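Local coordinates for protein involved in catabolism of external DNA (Legionella pneumophila subsp. pneumophila, PDB 2OO3), which probably methylates N6 of adenine 2030 in 23S ribosomal RNA, using S-adenosyl-L-methionine as the methyl donor, at residues Y98-G101 against S102-A106. Numbering follows the deposited sequence.
Sequences YYPG and SPYFA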
loop_
_atom_site.group_PDB
_atom_site.type_symbol
_atom_site.label_atom_id
_atom_site.label_comp_id
_atom_site.label_asym_id
_atom_site.label_seq_id
_atom_site.Cartn_x
_atom_site.Cartn_y
_atom_site.Cartn_z
ATOM N N TYR A 98 5.585 -18.024 -1.356
ATOM C CA TYR A 98 5.497 -16.900 -0.422
ATOM C C TYR A 98 5.080 -15.632 -1.136
ATOM O O TYR A 98 5.508 -15.366 -2.278
ATOM C CB TYR A 98 6.841 -16.675 0.301
ATOM C CG TYR A 98 6.887 -17.406 1.632
ATOM C CD1 TYR A 98 6.705 -16.721 2.833
ATOM C CD2 TYR A 98 7.035 -18.805 1.678
ATOM C CE1 TYR A 98 6.721 -17.428 4.082
ATOM C CE2 TYR A 98 7.042 -19.510 2.906
ATOM C CZ TYR A 98 6.886 -18.815 4.081
ATOM O OH TYR A 98 6.881 -19.514 5.283
ATOM N N TYR A 99 4.253 -14.845 -0.469
ATOM C CA TYR A 99 4.000 -13.476 -0.912
ATOM C C TYR A 99 4.519 -12.476 0.152
ATOM O O TYR A 99 4.229 -12.649 1.340
ATOM C CB TYR A 99 2.481 -13.274 -1.176
ATOM C CG TYR A 99 2.166 -11.914 -1.776
ATOM C CD1 TYR A 99 2.417 -11.662 -3.115
ATOM C CD2 TYR A 99 1.669 -10.877 -0.988
ATOM C CE1 TYR A 99 2.141 -10.423 -3.671
ATOM C CE2 TYR A 99 1.421 -9.615 -1.525
ATOM C CZ TYR A 99 1.648 -9.415 -2.881
ATOM O OH TYR A 99 1.454 -8.190 -3.431
ATOM N N PRO A 100 5.277 -11.434 -0.270
ATOM C CA PRO A 100 5.783 -10.470 0.714
ATOM C C PRO A 100 4.717 -9.491 1.187
ATOM O O PRO A 100 3.797 -9.138 0.430
ATOM C CB PRO A 100 6.899 -9.728 -0.036
ATOM C CG PRO A 100 6.865 -10.179 -1.450
ATOM C CD PRO A 100 5.677 -11.094 -1.645
ATOM N N GLY A 101 4.817 -9.066 2.437
ATOM C CA GLY A 101 3.947 -8.000 2.914
ATOM C C GLY A 101 4.640 -6.688 2.611
ATOM O O GLY A 101 5.808 -6.693 2.220
ATOM N N SER A 102 3.944 -5.570 2.806
ATOM C CA SER A 102 4.501 -4.255 2.556
ATOM C C SER A 102 5.854 -3.998 3.248
ATOM O O SER A 102 6.768 -3.419 2.623
ATOM C CB SER A 102 3.455 -3.145 2.838
ATOM O OG SER A 102 3.164 -3.096 4.218
ATOM N N PRO A 103 6.039 -4.464 4.497
ATOM C CA PRO A 103 7.383 -4.234 5.084
ATOM C C PRO A 103 8.533 -4.902 4.297
ATOM O O PRO A 103 9.598 -4.329 4.217
ATOM C CB PRO A 103 7.271 -4.908 6.472
ATOM C CG PRO A 103 5.842 -4.879 6.788
ATOM C CD PRO A 103 5.170 -5.182 5.463
ATOM N N TYR A 104 8.291 -6.086 3.724
ATOM C CA TYR A 104 9.289 -6.786 2.911
ATOM C C TYR A 104 9.605 -6.014 1.626
ATOM O O TYR A 104 10.775 -5.912 1.232
ATOM C CB TYR A 104 8.827 -8.230 2.621
ATOM C CG TYR A 104 9.948 -9.137 2.170
ATOM C CD1 TYR A 104 10.621 -9.954 3.089
ATOM C CD2 TYR A 104 10.313 -9.212 0.828
ATOM C CE1 TYR A 104 11.691 -10.779 2.691
ATOM C CE2 TYR A 104 11.361 -10.082 0.407
ATOM C CZ TYR A 104 12.038 -10.839 1.353
ATOM O OH TYR A 104 13.054 -11.676 0.962
ATOM N N PHE A 105 8.602 -5.420 0.985
ATOM C CA PHE A 105 8.900 -4.483 -0.117
ATOM C C PHE A 105 9.751 -3.286 0.342
ATOM O O PHE A 105 10.753 -2.909 -0.327
ATOM C CB PHE A 105 7.589 -4.008 -0.787
ATOM C CG PHE A 105 6.860 -5.109 -1.543
ATOM C CD1 PHE A 105 7.303 -5.517 -2.816
ATOM C CD2 PHE A 105 5.741 -5.714 -1.002
ATOM C CE1 PHE A 105 6.622 -6.539 -3.522
ATOM C CE2 PHE A 105 5.045 -6.733 -1.709
ATOM C CZ PHE A 105 5.502 -7.142 -2.956
ATOM N N ALA A 106 9.367 -2.658 1.451
ATOM C CA ALA A 106 10.059 -1.439 1.893
ATOM C C ALA A 106 11.539 -1.686 2.245
ATOM O O ALA A 106 12.439 -0.912 1.897
ATOM C CB ALA A 106 9.295 -0.783 3.066
#
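P100 and F105 pack against each other where strand 98-100 passes through G101, at the N-cap position, into helix 102-109. The strand pairs antiparallel with strand 48-50 (Y99 with Y49), apart from the main sheet, whose 3-2-1-4-5-7-6 order is that of a class I (Rossmann-like) methyltransferase. P100 CB sits over one face of the F105 ring, a CH-pi contact 4.3 Å from the centroid and 26° off the normal. Separately, P100 CG reaches F105 CZ, at the ring's far end, at 3.7 Å. P100 also touches Y104: its CB is 3.6 Å from Y104 CD2, so one methylene serves two aromatic residues. F105 has CG trans to its own carbonyl carbon (chi1 -68°), which brings the ring back toward the proline; Y104, with CG trans to its backbone N, leads its hydroxyl away to a hydrogen bond with Q89.

The backbone is tied by G101 O, which takes two weak bonds from the first helical turn, one from Y104 N at 3.0 Å, bent to 124°, and a straighter one from F105 N. Around the junction, V86 of helix 81-90 touches P100, Y104 and F105, and the Y99 hydroxyl is hydrogen-bonded to H20 ND1 and Y83 OH. H20 and S102 are both predicted to bind S-adenosyl-L-methionine, which would place the junction at the cofactor pocket. P100 O, buried with no hydrogen-bond partner in the model, lies 3.5 Å from F105 CE2.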